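Local atomic coordinates of uncharacterized protein AbaSI (Acinetobacter baumannii, PDB entry 4PAR), a protein that acts as a restriction endonuclease specific for 5-hydroxymethylcytosine in DNA, probably reading the modified base through an SRA-like domain and cutting with a VSR-like nuclease domain. Residues S31-L36 with D144-E149; I71-G76 with V123-N128. The protein carries 3 engineered substitutions. One frame throughout, in Å; residues are numbered along the deposited sequence.

Contact 1: S31-L36 with D144-E149; sequences SRIIHL and DKIIEE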
ATOM      1  N   SER F  31     -20.675  10.759 -16.928  1.00 62.47           N
ATOM      2  CA  SER F  31     -19.879  11.370 -17.987  1.00 47.52           C
ATOM      3  C   SER F  31     -20.797  12.049 -18.999  1.00 51.73           C
ATOM      4  O   SER F  31     -20.509  13.164 -19.460  1.00 47.70           O
ATOM      5  CB  SER F  31     -18.982  10.341 -18.673  1.00 45.27           C
ATOM      6  OG  SER F  31     -19.748   9.369 -19.361  1.00 68.35           O
ATOM      7  N   ARG F  32     -21.918  11.406 -19.318  1.00 50.11           N
ATOM      8  CA  ARG F  32     -22.830  12.007 -20.283  1.00 54.35           C
ATOM      9  C   ARG F  32     -23.446  13.289 -19.721  1.00 61.68           C
ATOM     10  O   ARG F  32     -23.565  14.285 -20.439  1.00 63.84           O
ATOM     11  CB  ARG F  32     -23.928  11.032 -20.714  1.00 51.00           C
ATOM     12  CG  ARG F  32     -24.807  11.628 -21.802  1.00 54.00           C
ATOM     13  CD  ARG F  32     -25.804  10.648 -22.376  1.00 60.45           C
ATOM     14  NE  ARG F  32     -26.789  11.336 -23.208  1.00 60.67           N
ATOM     15  CZ  ARG F  32     -26.660  11.540 -24.515  1.00 64.35           C
ATOM     16  NH1 ARG F  32     -25.582  11.107 -25.159  1.00 99.81           N
ATOM     17  NH2 ARG F  32     -27.612  12.179 -25.179  1.00 69.35           N
ATOM     18  N   ILE F  33     -23.820  13.274 -18.441  1.00 55.63           N
ATOM     19  CA  ILE F  33     -24.353  14.481 -17.804  1.00 56.80           C
ATOM     20  C   ILE F  33     -23.359  15.631 -17.896  1.00 64.06           C
ATOM     21  O   ILE F  33     -23.702  16.726 -18.347  1.00 76.42           O
ATOM     22  CB  ILE F  33     -24.704  14.261 -16.317  1.00 65.55           C
ATOM     23  CG1 ILE F  33     -25.951  13.391 -16.182  1.00 56.95           C
ATOM     24  CG2 ILE F  33     -24.937  15.597 -15.610  1.00 46.64           C
ATOM     25  CD1 ILE F  33     -26.357  13.151 -14.759  1.00 50.48           C
ATOM     26  N   ILE F  34     -22.123  15.374 -17.480  1.00 51.20           N
ATOM     27  CA  ILE F  34     -21.102  16.410 -17.512  1.00 52.02           C
ATOM     28  C   ILE F  34     -20.858  16.947 -18.916  1.00 59.17           C
ATOM     29  O   ILE F  34     -20.905  18.159 -19.124  1.00 78.78           O
ATOM     30  CB  ILE F  34     -19.784  15.911 -16.945  1.00 50.66           C
ATOM     31  CG1 ILE F  34     -19.990  15.456 -15.505  1.00 56.08           C
ATOM     32  CG2 ILE F  34     -18.753  17.022 -16.988  1.00 48.67           C
ATOM     33  CD1 ILE F  34     -20.510  16.560 -14.603  1.00 49.14           C
ATOM     34  N   HIS F  35     -20.608  16.059 -19.875  1.00 51.40           N
ATOM     35  CA  HIS F  35     -20.278  16.511 -21.231  1.00 62.62           C
ATOM     36  C   HIS F  35     -21.431  17.241 -21.903  1.00 57.50           C
ATOM     37  O   HIS F  35     -21.212  18.221 -22.603  1.00 64.81           O
ATOM     38  CB  HIS F  35     -19.841  15.339 -22.110  1.00 64.32           C
ATOM     39  CG  HIS F  35     -18.547  14.724 -21.687  1.00 61.40           C
ATOM     40  ND1 HIS F  35     -18.272  13.384 -21.854  1.00 56.12           N
ATOM     41  CD2 HIS F  35     -17.459  15.263 -21.090  1.00 68.02           C
ATOM     42  CE1 HIS F  35     -17.068  13.124 -21.376  1.00 69.65           C
ATOM     43  NE2 HIS F  35     -16.553  14.247 -20.909  1.00 75.10           N
ATOM     44  N   LEU F  36     -22.655  16.766 -21.704  1.00 58.78           N
ATOM     45  CA  LEU F  36     -23.807  17.403 -22.332  1.00 63.87           C
ATOM     46  C   LEU F  36     -24.124  18.731 -21.651  1.00 79.08           C
ATOM     47  O   LEU F  36     -24.652  19.650 -22.279  1.00 90.59           O
ATOM     48  CB  LEU F  36     -25.025  16.482 -22.297  1.00 71.88           C
ATOM     49  CG  LEU F  36     -25.254  15.561 -23.496  1.00 64.50           C
ATOM     50  CD1 LEU F  36     -24.062  14.657 -23.734  1.00 74.34           C
ATOM     51  CD2 LEU F  36     -26.515  14.738 -23.283  1.00 64.42           C
ATOM     52  N   ASP F 144     -31.325  14.375 -19.805  1.00 92.33           N
ATOM     53  CA  ASP F 144     -31.613  15.681 -20.389  1.00 91.06           C
ATOM     54  C   ASP F 144     -32.405  16.552 -19.422  1.00104.69           C
ATOM     55  O   ASP F 144     -32.068  17.728 -19.207  1.00116.89           O
ATOM     56  CB  ASP F 144     -32.376  15.534 -21.708  1.00 89.42           C
ATOM     57  CG  ASP F 144     -31.506  15.000 -22.833  1.00117.16           C
ATOM     58  OD1 ASP F 144     -30.263  15.021 -22.697  1.00121.32           O
ATOM     59  OD2 ASP F 144     -32.068  14.566 -23.861  1.00126.59           O
ATOM     60  N   LYS F 145     -33.451  15.978 -18.829  1.00112.87           N
ATOM     61  CA  LYS F 145     -34.250  16.736 -17.869  1.00114.46           C
ATOM     62  C   LYS F 145     -33.389  17.109 -16.656  1.00 74.80           C
ATOM     63  O   LYS F 145     -33.483  18.231 -16.150  1.00 87.49           O
ATOM     64  CB  LYS F 145     -35.511  15.961 -17.440  1.00108.79           C
ATOM     65  CG  LYS F 145     -35.255  14.663 -16.690  1.00107.04           C
ATOM     66  CD  LYS F 145     -36.529  13.987 -16.199  1.00121.64           C
ATOM     67  CE  LYS F 145     -36.213  12.633 -15.556  1.00109.44           C
ATOM     68  NZ  LYS F 145     -34.988  12.666 -14.691  1.00 74.16           N
ATOM     69  N   ILE F 146     -32.527  16.198 -16.207  1.00 68.95           N
ATOM     70  CA  ILE F 146     -31.625  16.543 -15.108  1.00 64.67           C
ATOM     71  C   ILE F 146     -30.743  17.751 -15.456  1.00 90.56           C
ATOM     72  O   ILE F 146     -30.591  18.673 -14.649  1.00 85.79           O
ATOM     73  CB  ILE F 146     -30.743  15.348 -14.717  1.00 65.66           C
ATOM     74  CG1 ILE F 146     -31.569  14.348 -13.905  1.00 69.72           C
ATOM     75  CG2 ILE F 146     -29.538  15.807 -13.908  1.00 71.95           C
ATOM     76  CD1 ILE F 146     -30.779  13.178 -13.385  1.00 80.59           C
ATOM     77  N   ILE F 147     -30.187  17.750 -16.664  1.00 98.91           N
ATOM     78  CA  ILE F 147     -29.378  18.868 -17.150  1.00 94.36           C
ATOM     79  C   ILE F 147     -30.171  20.172 -17.141  1.00 93.35           C
ATOM     80  O   ILE F 147     -29.649  21.225 -16.762  1.00 93.72           O
ATOM     81  CB  ILE F 147     -28.854  18.604 -18.575  1.00 66.39           C
ATOM     82  CG1 ILE F 147     -27.891  17.420 -18.574  1.00 69.24           C
ATOM     83  CG2 ILE F 147     -28.143  19.825 -19.124  1.00 75.48           C
ATOM     84  CD1 ILE F 147     -27.630  16.852 -19.948  1.00 74.01           C
ATOM     85  N   GLU F 148     -31.434  20.102 -17.549  1.00 95.10           N
ATOM     86  CA  GLU F 148     -32.278  21.292 -17.526  1.00100.91           C
ATOM     87  C   GLU F 148     -32.522  21.796 -16.100  1.00108.44           C
ATOM     88  O   GLU F 148     -32.532  23.006 -15.858  1.00121.38           O
ATOM     89  CB  GLU F 148     -33.612  21.024 -18.226  1.00 91.77           C
ATOM     90  CG  GLU F 148     -33.585  21.325 -19.712  1.00101.77           C
ATOM     91  CD  GLU F 148     -33.201  22.766 -20.010  1.00125.56           C
ATOM     92  OE1 GLU F 148     -33.536  23.658 -19.200  1.00138.58           O
ATOM     93  OE2 GLU F 148     -32.559  23.007 -21.055  1.00132.99           O
ATOM     94  N   GLU F 149     -32.712  20.872 -15.163  1.00 97.05           N
ATOM     95  CA  GLU F 149     -32.875  21.241 -13.758  1.00 97.03           C
ATOM     96  C   GLU F 149     -31.619  21.937 -13.230  1.00 92.20           C
ATOM     97  O   GLU F 149     -31.700  22.937 -12.507  1.00105.66           O
ATOM     98  CB  GLU F 149     -33.198  20.009 -12.906  1.00 93.10           C
ATOM     99  CG  GLU F 149     -34.639  19.524 -13.015  1.00 80.47           C
ATOM    100  CD  GLU F 149     -35.621  20.438 -12.297  1.00118.97           C
ATOM    101  OE1 GLU F 149     -35.170  21.298 -11.508  1.00110.65           O
ATOM    102  OE2 GLU F 149     -36.845  20.296 -12.520  1.00126.13           O
TER
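Ile33 and Leu36 of helix 26-37 meet Ile146 and Ile147 of helix 136-159 in a helix-helix crossing of the N-terminal, PD-(D/E)XK-type nuclease domain. The axes of the two short segments come within 10.0 Å at a signed angle of -50°, and the backbones are nearest where Ile33 CA lies 6.7 Å from Ile147 CA. No hydrogen bond spans the pair; the contact is mainly apolar. Ile147 carries much of it: its CG1 is anti to the carbonyl carbon (chi1 -65°), and CD1 at the end of that branch meets Leu36 CB at 3.5 Å and Leu36 CD2 at 4.1 Å, the two side chains crossing at about a right angle. The same CD1 lies 4.2 Å from the backbone Ile33 O. Beside it, Ile33 extends its CD1, anti to CA (chi2 -179°), to within 4.2 Å of Ile146 CG2. On the more exposed flank, Leu36 CD2 approaches Asp144 OD1 at 3.8 Å, and on its own helix it lies against one face of the Arg32 guanidinium, toward the rim. Arg32 NH2 and Asp144 OD1 are opposite in charge but 4.6 Å apart, so any attraction is probably long-range; Arg32 NH2 instead hydrogen-bonds Asn38 of the second subunit. The CB of His35 points away from helix 136-159, and its ring meets that of Tyr28 of the second subunit edge-to-face. Both helices rest on one face of the mixed sheet, Ile33 reaching strands 57-64 and 69-74, Ile146 strands 69-74 and 119-124.

Contact 2: I71-G76 with V123-N128; sequences IEVDEG and VNVFKN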
ATOM      1  N   ILE F  71     -26.908  13.619  -8.010  1.00 53.57           N
ATOM      2  CA  ILE F  71     -27.413  12.693  -8.993  1.00 56.25           C
ATOM      3  C   ILE F  71     -26.952  11.299  -8.602  1.00 52.89           C
ATOM      4  O   ILE F  71     -25.755  11.053  -8.375  1.00 62.88           O
ATOM      5  CB  ILE F  71     -26.940  13.050 -10.402  1.00 62.26           C
ATOM      6  CG1 ILE F  71     -27.573  14.372 -10.836  1.00 66.64           C
ATOM      7  CG2 ILE F  71     -27.310  11.950 -11.375  1.00 55.89           C
ATOM      8  CD1 ILE F  71     -26.653  15.253 -11.630  1.00 81.39           C
ATOM      9  N   GLU F  72     -27.927  10.407  -8.500  1.00 61.05           N
ATOM     10  CA  GLU F  72     -27.703   9.019  -8.135  1.00 67.58           C
ATOM     11  C   GLU F  72     -28.199   8.087  -9.236  1.00 79.56           C
ATOM     12  O   GLU F  72     -29.347   8.194  -9.684  1.00 87.33           O
ATOM     13  CB  GLU F  72     -28.414   8.702  -6.823  1.00 76.49           C
ATOM     14  CG  GLU F  72     -28.300   7.261  -6.389  1.00 84.34           C
ATOM     15  CD  GLU F  72     -29.146   6.955  -5.172  1.00 93.48           C
ATOM     16  OE1 GLU F  72     -30.353   7.271  -5.189  1.00 94.86           O
ATOM     17  OE2 GLU F  72     -28.597   6.402  -4.196  1.00104.19           O
ATOM     18  N   VAL F  73     -27.333   7.185  -9.679  1.00 59.54           N
ATOM     19  CA  VAL F  73     -27.755   6.110 -10.560  1.00 68.72           C
ATOM     20  C   VAL F  73     -28.439   5.009  -9.747  1.00 64.91           C
ATOM     21  O   VAL F  73     -27.858   4.487  -8.787  1.00 57.48           O
ATOM     22  CB  VAL F  73     -26.563   5.515 -11.337  1.00 63.88           C
ATOM     23  CG1 VAL F  73     -26.971   4.219 -12.011  1.00 56.17           C
ATOM     24  CG2 VAL F  73     -26.028   6.529 -12.346  1.00 57.69           C
ATOM     25  N   ASP F  74     -29.681   4.684 -10.108  1.00 64.80           N
ATOM     26  CA  ASP F  74     -30.395   3.569  -9.492  1.00 64.72           C
ATOM     27  C   ASP F  74     -30.332   2.344 -10.386  1.00 74.09           C
ATOM     28  O   ASP F  74     -30.833   2.342 -11.511  1.00 73.64           O
ATOM     29  CB  ASP F  74     -31.866   3.911  -9.200  1.00 72.98           C
ATOM     30  CG  ASP F  74     -32.596   2.796  -8.414  1.00 85.95           C
ATOM     31  OD1 ASP F  74     -32.029   1.689  -8.248  1.00 94.16           O
ATOM     32  OD2 ASP F  74     -33.740   3.025  -7.963  1.00 87.09           O
ATOM     33  N   GLU F  75     -29.637   1.347  -9.877  1.00 77.25           N
ATOM     34  CA  GLU F  75     -29.697  -0.006 -10.335  1.00 73.07           C
ATOM     35  C   GLU F  75     -30.282  -0.809  -9.207  1.00 92.45           C
ATOM     36  O   GLU F  75     -31.171  -1.607  -9.392  1.00103.71           O
ATOM     37  CB  GLU F  75     -28.301  -0.507 -10.592  1.00 72.38           C
ATOM     38  CG  GLU F  75     -27.392   0.531 -11.193  1.00 73.59           C
ATOM     39  CD  GLU F  75     -26.028  -0.027 -11.490  1.00 88.38           C
ATOM     40  OE1 GLU F  75     -25.774  -1.169 -11.099  1.00109.57           O
ATOM     41  OE2 GLU F  75     -25.211   0.665 -12.105  1.00 76.97           O
ATOM     42  N   GLY F  76     -29.762  -0.598  -8.010  1.00101.98           N
ATOM     43  CA  GLY F  76     -30.322  -1.269  -6.867  1.00 93.99           C
ATOM     44  C   GLY F  76     -30.231  -2.766  -6.940  1.00109.66           C
ATOM     45  O   GLY F  76     -30.880  -3.381  -7.748  1.00135.73           O
ATOM     46  N   VAL F 123     -31.509   8.362 -11.651  1.00 68.57           N
ATOM     47  CA  VAL F 123     -31.595   7.829 -13.000  1.00 63.10           C
ATOM     48  C   VAL F 123     -31.844   6.326 -12.961  1.00 77.75           C
ATOM     49  O   VAL F 123     -31.017   5.570 -12.459  1.00 88.24           O
ATOM     50  CB  VAL F 123     -30.333   8.127 -13.797  1.00 58.85           C
ATOM     51  CG1 VAL F 123     -30.519   7.690 -15.250  1.00 60.94           C
ATOM     52  CG2 VAL F 123     -30.005   9.613 -13.712  1.00 53.13           C
ATOM     53  N   ASN F 124     -32.989   5.900 -13.488  1.00 65.85           N
ATOM     54  CA  ASN F 124     -33.364   4.492 -13.465  1.00 77.13           C
ATOM     55  C   ASN F 124     -32.935   3.789 -14.735  1.00 86.88           C
ATOM     56  O   ASN F 124     -33.467   4.054 -15.814  1.00 89.03           O
ATOM     57  CB  ASN F 124     -34.868   4.343 -13.270  1.00 99.76           C
ATOM     58  CG  ASN F 124     -35.366   5.092 -12.064  1.00118.27           C
ATOM     59  OD1 ASN F 124     -35.809   6.234 -12.172  1.00130.45           O
ATOM     60  ND2 ASN F 124     -35.282   4.461 -10.897  1.00127.34           N
ATOM     61  N   VAL F 125     -31.976   2.883 -14.594  1.00 81.75           N
ATOM     62  CA  VAL F 125     -31.325   2.270 -15.739  1.00 76.09           C
ATOM     63  C   VAL F 125     -31.899   0.912 -16.132  1.00 94.31           C
ATOM     64  O   VAL F 125     -31.466   0.317 -17.115  1.00 95.54           O
ATOM     65  CB  VAL F 125     -29.837   2.105 -15.464  1.00 70.41           C
ATOM     66  CG1 VAL F 125     -29.219   3.461 -15.167  1.00 61.33           C
ATOM     67  CG2 VAL F 125     -29.635   1.156 -14.300  1.00 77.55           C
ATOM     68  N   PHE F 126     -32.874   0.423 -15.375  1.00107.55           N
ATOM     69  CA  PHE F 126     -33.459  -0.879 -15.671  1.00 95.91           C
ATOM     70  C   PHE F 126     -34.962  -0.786 -15.890  1.00100.22           C
ATOM     71  O   PHE F 126     -35.685  -0.245 -15.054  1.00124.50           O
ATOM     72  CB  PHE F 126     -33.155  -1.871 -14.548  1.00 90.65           C
ATOM     73  CG  PHE F 126     -31.694  -2.180 -14.393  1.00 86.35           C
ATOM     74  CD1 PHE F 126     -30.865  -2.241 -15.495  1.00109.39           C
ATOM     75  CD2 PHE F 126     -31.150  -2.403 -13.144  1.00 80.45           C
ATOM     76  CE1 PHE F 126     -29.521  -2.523 -15.352  1.00116.02           C
ATOM     77  CE2 PHE F 126     -29.814  -2.686 -12.992  1.00 86.74           C
ATOM     78  CZ  PHE F 126     -28.995  -2.745 -14.096  1.00 99.26           C
ATOM     79  N   LYS F 127     -35.426  -1.311 -17.020  1.00 94.92           N
ATOM     80  CA  LYS F 127     -36.853  -1.358 -17.297  1.00109.13           C
ATOM     81  C   LYS F 127     -37.490  -2.457 -16.449  1.00133.56           C
ATOM     82  O   LYS F 127     -38.227  -2.175 -15.505  1.00135.34           O
ATOM     83  CB  LYS F 127     -37.126  -1.580 -18.795  1.00111.41           C
ATOM     84  CG  LYS F 127     -36.252  -2.622 -19.485  1.00120.70           C
ATOM     85  CD  LYS F 127     -36.841  -3.033 -20.834  1.00140.79           C
ATOM     86  CE  LYS F 127     -36.091  -4.214 -21.442  1.00106.29           C
ATOM     87  NZ  LYS F 127     -36.740  -4.690 -22.693  1.00112.67           N
ATOM     88  N   ASN F 128     -37.180  -3.709 -16.768  1.00141.77           N
ATOM     89  CA  ASN F 128     -37.618  -4.823 -15.949  1.00135.77           C
ATOM     90  C   ASN F 128     -36.463  -5.260 -15.073  1.00143.72           C
ATOM     91  O   ASN F 128     -35.513  -5.874 -15.549  1.00160.00           O
ATOM     92  CB  ASN F 128     -38.094  -5.995 -16.812  1.00142.63           C
ATOM     93  CG  ASN F 128     -39.258  -5.627 -17.716  1.00164.53           C
ATOM     94  OD1 ASN F 128     -39.068  -5.272 -18.881  1.00169.79           O
ATOM     95  ND2 ASN F 128     -40.474  -5.727 -17.187  1.00168.49           N
TER
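Val73 and Val123 are bridged in parallel, as are Asp74 and Asn124, and the touching parts of the two segments run 11° apart end to end. Two backbone bonds fix the register, Val123 N donating to Glu72 O (2.9 Å) and Asp74 N to Val123 O (2.8 Å), and a weak third, from Val125 N to Asp74 O (3.3 Å), continues the pairing just past the strands. On the face bearing Val73 and Val123, Ile71 CG2 lies 4.3 Å from Val123 CG2. Val73 CG1 is anti to the backbone N (chi1 168°) and meets Val125 CG1 at 3.9 Å, the two valines crossing at about a right angle. The second branch of Val125 is shared: CG2 lies 3.9 Å from Glu75 CG and also sits over the centre of the neighbouring Phe126 ring. That ring reaches back to the other segment through CE2, 3.6 Å from Glu75 CB, in an oblique approach. The extended Glu75 chain places OE2 to accept a hydrogen bond from Tyr25 N. On the other face Asp74 OD2 and Asn124 ND2 are 3.6 Å apart without a hydrogen bond, carboxylate and amide planes turned 52°; Glu72 OE1 forms a salt bridge with Arg122 NE and OE2 accepts a hydrogen bond from Leu96 N. This is the parallel pair at one edge of the mixed sheet in the PD-(D/E)XK-type nuclease domain: 119-124, outermost within the chain, flanks 69-74, whose other neighbour is 57-64. Val29 of helix 26-37 with Gln142 and Ile146 of helix 136-159 covers the valine face.

From the N terminus, the chain first passes through 31-36 on helix 26-37, then enters the sheet and reaches 71-76. After 46 intervening residues it returns at 123-128, and contact 2 closes this inner loop by pairing two strands that are distant in sequence. The chain then continues into helix 136-159, where 144-149 meets 31-36; contact 1 closes the outer loop, in which contact 2 is nested. Their centres are 15 Å apart, yet they touch directly: Ile33 CD1 lies 3.7 Å from Ile71 CG2, and Ile146 CD1 lies 3.7 Å from Val123 CG2. Together they join the helix pair to the sheet in the nuclease domain.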